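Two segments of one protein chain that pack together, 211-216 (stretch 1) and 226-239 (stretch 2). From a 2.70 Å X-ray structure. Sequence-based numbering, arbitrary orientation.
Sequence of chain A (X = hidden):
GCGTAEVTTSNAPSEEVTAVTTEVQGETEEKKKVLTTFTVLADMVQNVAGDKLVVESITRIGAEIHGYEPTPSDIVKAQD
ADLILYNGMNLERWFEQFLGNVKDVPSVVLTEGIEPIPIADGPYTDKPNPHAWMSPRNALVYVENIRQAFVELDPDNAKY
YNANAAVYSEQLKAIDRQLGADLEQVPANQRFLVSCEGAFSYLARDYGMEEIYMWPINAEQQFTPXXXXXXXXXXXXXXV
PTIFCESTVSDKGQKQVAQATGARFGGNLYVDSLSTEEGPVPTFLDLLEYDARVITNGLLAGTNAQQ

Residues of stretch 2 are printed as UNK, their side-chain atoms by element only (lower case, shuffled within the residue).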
ATOM      1  N   GLU A 211       2.248 -36.831 -16.974  1.00 94.99           N
ATOM      2  CA  GLU A 211       3.344 -35.889 -16.789  1.00 89.10           C
ATOM      3  C   GLU A 211       4.669 -36.475 -17.275  1.00 84.01           C
ATOM      4  O   GLU A 211       4.941 -37.667 -17.123  1.00 88.38           O
ATOM      5  CB  GLU A 211       3.460 -35.485 -15.312  1.00 84.05           C
ATOM      6  CG  GLU A 211       4.260 -34.200 -15.086  1.00 85.03           C
ATOM      7  CD  GLU A 211       4.440 -33.864 -13.611  1.00 82.97           C
ATOM      8  OE1 GLU A 211       4.584 -32.654 -13.294  1.00 76.91           O
ATOM      9  OE2 GLU A 211       4.446 -34.816 -12.788  1.00 75.08           O
ATOM     10  N   ILE A 212       5.481 -35.630 -17.881  1.00 82.51           N
ATOM     11  CA  ILE A 212       6.846 -36.006 -18.207  1.00 82.06           C
ATOM     12  C   ILE A 212       7.768 -34.849 -17.816  1.00 84.59           C
ATOM     13  O   ILE A 212       7.702 -33.761 -18.402  1.00 85.13           O
ATOM     14  CB  ILE A 212       7.011 -36.348 -19.699  1.00 78.85           C
ATOM     15  CG1 ILE A 212       5.928 -37.307 -20.164  1.00 78.19           C
ATOM     16  CG2 ILE A 212       8.343 -37.009 -19.948  1.00 83.37           C
ATOM     17  CD1 ILE A 212       6.083 -37.672 -21.611  1.00 72.10           C
ATOM     18  N   TYR A 213       8.613 -35.075 -16.815  1.00 83.06           N
ATOM     19  CA  TYR A 213       9.479 -34.013 -16.304  1.00 77.92           C
ATOM     20  C   TYR A 213      10.976 -34.305 -16.462  1.00 81.74           C
ATOM     21  O   TYR A 213      11.392 -35.466 -16.488  1.00 87.50           O
ATOM     22  CB  TYR A 213       9.133 -33.707 -14.850  1.00 74.00           C
ATOM     23  CG  TYR A 213       9.046 -34.916 -13.963  1.00 76.57           C
ATOM     24  CD1 TYR A 213      10.194 -35.604 -13.583  1.00 77.86           C
ATOM     25  CD2 TYR A 213       7.820 -35.360 -13.474  1.00 79.48           C
ATOM     26  CE1 TYR A 213      10.132 -36.712 -12.749  1.00 77.91           C
ATOM     27  CE2 TYR A 213       7.734 -36.474 -12.632  1.00 78.60           C
ATOM     28  CZ  TYR A 213       8.902 -37.147 -12.269  1.00 85.30           C
ATOM     29  OH  TYR A 213       8.854 -38.250 -11.433  1.00 86.98           O
ATOM     30  N   MET A 214      11.781 -33.254 -16.584  1.00 76.08           N
ATOM     31  CA  MET A 214      13.224 -33.429 -16.741  1.00 78.00           C
ATOM     32  C   MET A 214      13.892 -33.688 -15.379  1.00 79.95           C
ATOM     33  O   MET A 214      14.995 -34.244 -15.309  1.00 84.96           O
ATOM     34  CB  MET A 214      13.839 -32.227 -17.447  1.00 74.42           C
ATOM     35  CG  MET A 214      15.041 -32.553 -18.271  1.00 71.69           C
ATOM     36  SD  MET A 214      15.207 -31.335 -19.584  1.00 88.55           S
ATOM     37  CE  MET A 214      15.708 -29.860 -18.685  1.00 73.22           C
ATOM     38  N   TRP A 215      13.199 -33.284 -14.308  1.00 75.50           N
ATOM     39  CA  TRP A 215      13.587 -33.584 -12.925  1.00 71.55           C
ATOM     40  C   TRP A 215      12.418 -33.369 -11.960  1.00 68.86           C
ATOM     41  O   TRP A 215      11.654 -32.403 -12.095  1.00 68.95           O
ATOM     42  CB  TRP A 215      14.803 -32.762 -12.495  1.00 68.65           C
ATOM     43  CG  TRP A 215      14.551 -31.316 -12.416  1.00 64.01           C
ATOM     44  CD1 TRP A 215      14.021 -30.648 -11.377  1.00 69.27           C
ATOM     45  CD2 TRP A 215      14.819 -30.345 -13.431  1.00 64.70           C
ATOM     46  NE1 TRP A 215      13.945 -29.315 -11.666  1.00 69.92           N
ATOM     47  CE2 TRP A 215      14.428 -29.104 -12.927  1.00 64.73           C
ATOM     48  CE3 TRP A 215      15.370 -30.412 -14.711  1.00 71.81           C
ATOM     49  CZ2 TRP A 215      14.564 -27.925 -13.650  1.00 69.03           C
ATOM     50  CZ3 TRP A 215      15.503 -29.253 -15.432  1.00 73.35           C
ATOM     51  CH2 TRP A 215      15.104 -28.019 -14.902  1.00 72.40           C
ATOM     52  N   PRO A 216      12.292 -34.273 -10.976  1.00 71.36           N
ATOM     53  CA  PRO A 216      11.135 -34.360 -10.088  1.00 71.00           C
ATOM     54  C   PRO A 216      10.829 -33.016  -9.465  1.00 69.99           C
ATOM     55  O   PRO A 216       9.716 -32.490  -9.639  1.00 71.50           O
ATOM     56  CB  PRO A 216      11.614 -35.326  -8.999  1.00 72.33           C
ATOM     57  CG  PRO A 216      12.685 -36.145  -9.621  1.00 71.18           C
ATOM     58  CD  PRO A 216      13.364 -35.208 -10.582  1.00 72.09           C
ATOM     59  N   UNK A 226      21.392 -37.913 -18.596  1.00 74.39           N
ATOM     60  CA  UNK A 226      20.531 -39.100 -18.670  1.00 78.93           C
ATOM     61  C   UNK A 226      19.091 -38.626 -18.462  1.00 80.12           C
ATOM     62  O   UNK A 226      18.143 -39.252 -18.947  1.00 75.89           O
ATOM     63  n   UNK A 226      21.194 -45.008 -16.117  1.00 93.42           N
ATOM     64  c   UNK A 226      20.627 -44.025 -17.133  1.00107.37           C
ATOM     65  c   UNK A 226      20.465 -42.545 -16.652  1.00101.51           C
ATOM     66  c   UNK A 226      20.166 -41.532 -17.800  1.00 80.28           C
ATOM     67  c   UNK A 226      20.913 -40.188 -17.650  1.00 76.24           C
ATOM     68  N   UNK A 227      18.935 -37.496 -17.770  1.00 79.98           N
ATOM     69  CA  UNK A 227      17.606 -36.955 -17.507  1.00 74.54           C
ATOM     70  C   UNK A 227      17.011 -36.304 -18.745  1.00 80.00           C
ATOM     71  O   UNK A 227      15.903 -36.656 -19.150  1.00 83.23           O
ATOM     72  c   UNK A 227      17.609 -35.738 -13.782  1.00 76.45           C
ATOM     73  n   UNK A 227      16.883 -36.028 -12.707  1.00 67.86           N
ATOM     74  c   UNK A 227      17.496 -36.703 -14.965  1.00 75.08           C
ATOM     75  o   UNK A 227      18.336 -34.744 -13.843  1.00 76.09           O
ATOM     76  c   UNK A 227      17.603 -35.999 -16.318  1.00 73.09           C
ATOM     77  N   UNK A 228      17.728 -35.370 -19.357  1.00 75.48           N
ATOM     78  CA  UNK A 228      17.238 -34.821 -20.612  1.00 71.45           C
ATOM     79  C   UNK A 228      17.079 -35.939 -21.618  1.00 74.37           C
ATOM     80  O   UNK A 228      16.294 -35.814 -22.558  1.00 82.35           O
ATOM     81  c   UNK A 228      18.799 -34.398 -22.451  1.00 65.57           C
ATOM     82  c   UNK A 228      18.183 -33.823 -21.205  1.00 66.65           C
ATOM     83  c   UNK A 228      19.256 -33.459 -20.188  1.00 75.46           C
ATOM     84  N   UNK A 229      17.829 -37.026 -21.413  1.00 75.01           N
ATOM     85  CA  UNK A 229      17.831 -38.167 -22.324  1.00 79.76           C
ATOM     86  C   UNK A 229      16.542 -38.949 -22.217  1.00 82.70           C
ATOM     87  O   UNK A 229      15.904 -39.241 -23.223  1.00 88.16           O
ATOM     88  c   UNK A 229      19.013 -40.393 -22.834  1.00 91.49           C
ATOM     89  o   UNK A 229      19.415 -39.086 -24.812  1.00 94.17           O
ATOM     90  n   UNK A 229      18.417 -41.099 -25.094  1.00103.89           N
ATOM     91  c   UNK A 229      19.017 -39.098 -22.036  1.00 87.34           C
ATOM     92  c   UNK A 229      18.968 -40.139 -24.335  1.00105.88           C
ATOM     93  N   UNK A 230      16.181 -39.296 -20.986  1.00 79.27           N
ATOM     94  CA  UNK A 230      14.924 -39.967 -20.692  1.00 75.30           C
ATOM     95  C   UNK A 230      13.769 -39.182 -21.272  1.00 80.72           C
ATOM     96  O   UNK A 230      12.827 -39.750 -21.809  1.00 88.20           O
ATOM     97  c   UNK A 230      13.252 -40.570 -18.913  1.00 71.66           C
ATOM     98  c   UNK A 230      14.678 -40.080 -19.179  1.00 79.64           C
ATOM     99  o   UNK A 230      15.635 -40.976 -18.576  1.00 77.33           O
ATOM    100  N   UNK A 231      13.838 -37.868 -21.156  1.00 77.01           N
ATOM    101  CA  UNK A 231      12.802 -37.030 -21.725  1.00 78.28           C
ATOM    102  C   UNK A 231      12.805 -37.099 -23.262  1.00 87.24           C
ATOM    103  O   UNK A 231      11.753 -37.071 -23.897  1.00 90.40           O
ATOM    104  c   UNK A 231      12.949 -35.581 -21.261  1.00 78.42           C
ATOM    105  c   UNK A 231      12.569 -35.476 -19.793  1.00 79.86           C
ATOM    106  c   UNK A 231      12.114 -34.650 -22.125  1.00 73.02           C
ATOM    107  N   UNK A 232      13.983 -37.189 -23.864  1.00 89.04           N
ATOM    108  CA  UNK A 232      14.057 -37.272 -25.318  1.00 85.66           C
ATOM    109  C   UNK A 232      13.412 -38.576 -25.822  1.00 90.18           C
ATOM    110  O   UNK A 232      12.925 -38.639 -26.948  1.00 90.31           O
ATOM    111  c   UNK A 232      15.772 -35.568 -26.005  1.00 80.60           C
ATOM    112  c   UNK A 232      15.517 -37.062 -25.820  1.00 78.04           C
ATOM    113  c   UNK A 232      17.194 -35.198 -26.340  1.00 81.53           C
ATOM    114  c   UNK A 232      15.765 -37.777 -27.120  1.00 83.43           C
ATOM    115  N   UNK A 233      13.373 -39.604 -24.976  1.00 87.61           N
ATOM    116  CA  UNK A 233      12.806 -40.878 -25.398  1.00 90.58           C
ATOM    117  C   UNK A 233      11.313 -40.960 -25.122  1.00 95.32           C
ATOM    118  O   UNK A 233      10.577 -41.464 -25.956  1.00103.17           O
ATOM    119  o   UNK A 233      14.038 -43.940 -21.662  1.00 95.80           O
ATOM    120  c   UNK A 233      14.301 -43.283 -22.704  1.00 99.17           C
ATOM    121  c   UNK A 233      13.185 -42.477 -23.384  1.00 92.47           C
ATOM    122  c   UNK A 233      13.563 -42.069 -24.804  1.00 94.19           C
ATOM    123  o   UNK A 233      15.448 -43.255 -23.221  1.00 95.77           O
ATOM    124  N   UNK A 234      10.867 -40.444 -24.000  1.00 95.42           N
ATOM    125  CA  UNK A 234       9.454 -40.456 -23.712  1.00 94.19           C
ATOM    126  C   UNK A 234       8.712 -39.626 -24.727  1.00 93.79           C
ATOM    127  O   UNK A 234       7.571 -39.899 -25.043  1.00 96.57           O
ATOM    128  o   UNK A 234       8.566 -43.395 -21.575  1.00105.36           O
ATOM    129  c   UNK A 234       9.158 -40.015 -22.294  1.00 88.81           C
ATOM    130  c   UNK A 234       9.249 -41.134 -21.295  1.00 89.81           C
ATOM    131  o   UNK A 234       7.039 -41.853 -21.615  1.00 93.79           O
ATOM    132  c   UNK A 234       8.215 -42.202 -21.515  1.00 96.68           C
ATOM    133  N   UNK A 235       9.334 -38.582 -25.235  1.00 91.26           N
ATOM    134  CA  UNK A 235       8.628 -37.790 -26.218  1.00 94.49           C
ATOM    135  C   UNK A 235       8.349 -38.519 -27.515  1.00 94.99           C
ATOM    136  O   UNK A 235       7.224 -38.606 -27.972  1.00 94.77           O
ATOM    137  c   UNK A 235       8.873 -35.335 -26.259  1.00 77.01           C
ATOM    138  c   UNK A 235       9.488 -36.629 -26.647  1.00 93.45           C
ATOM    139  c   UNK A 235       9.673 -36.691 -28.133  1.00 94.90           C
ATOM    140  N   UNK A 236       9.375 -39.120 -28.069  1.00 94.87           N
ATOM    141  CA  UNK A 236       9.214 -39.746 -29.345  1.00 95.37           C
ATOM    142  C   UNK A 236       8.243 -40.825 -29.062  1.00 94.86           C
ATOM    143  O   UNK A 236       7.288 -41.057 -29.765  1.00 88.27           O
ATOM    144  c   UNK A 236      11.556 -39.294 -30.157  1.00 98.91           C
ATOM    145  c   UNK A 236      12.944 -39.876 -30.185  1.00102.75           C
ATOM    146  c   UNK A 236      13.356 -40.267 -31.589  1.00114.74           C
ATOM    147  n   UNK A 236      14.504 -41.221 -31.597  1.00111.58           N
ATOM    148  c   UNK A 236      10.535 -40.335 -29.793  1.00 98.90           C
ATOM    149  N   UNK A 237       8.461 -41.426 -27.924  1.00 97.99           N
ATOM    150  CA  UNK A 237       7.805 -42.635 -27.595  1.00 99.37           C
ATOM    151  C   UNK A 237       6.376 -42.216 -27.630  1.00 98.72           C
ATOM    152  O   UNK A 237       5.489 -43.035 -27.653  1.00103.96           O
ATOM    153  c   UNK A 237       8.186 -43.093 -26.200  1.00104.47           C
ATOM    154  o   UNK A 237       9.331 -43.949 -26.275  1.00103.99           O
ATOM    155  c   UNK A 237       7.059 -43.860 -25.576  1.00106.58           C
ATOM    156  N   UNK A 238       6.120 -40.931 -27.527  1.00 95.48           N
ATOM    157  CA  UNK A 238       4.738 -40.538 -27.614  1.00 95.18           C
ATOM    158  C   UNK A 238       4.420 -39.433 -28.555  1.00 94.55           C
ATOM    159  O   UNK A 238       3.321 -38.907 -28.567  1.00 90.51           O
ATOM    160  c   UNK A 238       4.188 -40.344 -26.237  1.00 94.47           C
ATOM    161  c   UNK A 238       4.554 -41.473 -25.363  1.00 99.48           C
ATOM    162  o   UNK A 238       4.324 -42.617 -25.711  1.00 98.66           O
ATOM    163  n   UNK A 238       5.197 -41.180 -24.255  1.00 97.63           N
ATOM    164  N   UNK A 239       5.378 -39.079 -29.380  1.00100.29           N
ATOM    165  CA  UNK A 239       5.018 -38.154 -30.408  1.00 96.69           C
ATOM    166  C   UNK A 239       4.291 -37.022 -29.743  1.00 96.24           C
ATOM    167  O   UNK A 239       3.103 -36.889 -29.919  1.00 99.94           O
ATOM    168  o   UNK A 239       5.371 -39.509 -33.310  1.00 91.86           O
ATOM    169  c   UNK A 239       4.845 -39.834 -32.262  1.00 91.38           C
ATOM    170  n   UNK A 239       4.874 -41.059 -31.813  1.00 88.21           N
ATOM    171  c   UNK A 239       4.117 -38.829 -31.422  1.00 94.17           C
TER

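Position 226 carries four carbons in a row ending in nitrogen, an extended chain that touches nothing on stretch 1. This is Lys226, its charged end suited to an exposed site. At 227 there are three carbons, the third bearing one oxygen and one nitrogen. CB lies 3.3 Å from Met214 O, and the terminal nitrogen lies 3.9 Å from Trp215 CB and 4.2 Å from Pro216 CD. An amide of this length is Gln227, long enough to lie along the end of stretch 1, making contacts without a hydrogen bond across the interface.

Position 228 has one carbon carrying two others. Its CA-to-CB bond points away, yet its CB stays 4.2 Å from Met214 SD. This is Val228, an apolar residue appropriate to a buried site. Position 229 repeats the three-carbon amide pattern and reaches nothing on stretch 1; Gln229 is polar and exposed.

At 230 a single carbon carries one oxygen and one carbon; it points toward stretch 1 but falls short of it. This is Thr230, whose OG1 instead donates to Lys226 O one turn back (3.1 Å), satisfying the hydroxyl on the helix itself. At 231 one carbon carries two others, and a branch carbon lies 3.5 Å from Tyr213 O, 3.7 Å from Met214 CA and 4.5 Å from Ile212 CG2. This is Val231, a compact apolar group suited to the buried space beside the strand.

Position 232 has four carbons, forked at the first with one arm two carbons long, out of reach of stretch 1: Ile232, whose branched side chain is compatible with the helix and its partly exposed site. Position 233 has three carbons, the third bearing two oxygens, and makes no contact; Glu233 suits its exposure with a charge. Position 234 has the same atoms, but its CB lies 3.9 Å from Ile212 CG2. This is Glu234, its carboxylate acceptable at a partly exposed border.

Position 235, another three-carbon fork, is beyond contact; Val235 is apolar, as its buried site favours. The four-carbon chain ending in nitrogen at 236 touches nothing: Lys236, its amine suited to solvent. At 237, one carbon bears oxygen and carbon, out of reach. Exposed Thr237 occupies its hydroxyl through a weak bond from OG1 to Glu233 O (2.8 Å). Position 238 has two carbons, the second with oxygen and nitrogen; the nitrogen lies 4.5 Å from Ile212 CD1. Asn238 suits the turn, and its ND2 donates weakly to Glu234 OE2 (3.3 Å). Position 239 has the same atoms, out of reach; polar Asn239 closes a type I turn begun at Lys236, where positive phi is well tolerated by asparagine.

The contact works by packing alone. The strand and helix run roughly antiparallel, at 147°, with Ile212 and Met214 meeting Val231, while Gln227 and Glu234 extend the contact along the helix. No hydrogen bond crosses it.

Stretch 2 226-239: KQVQTVIEEVKTNN
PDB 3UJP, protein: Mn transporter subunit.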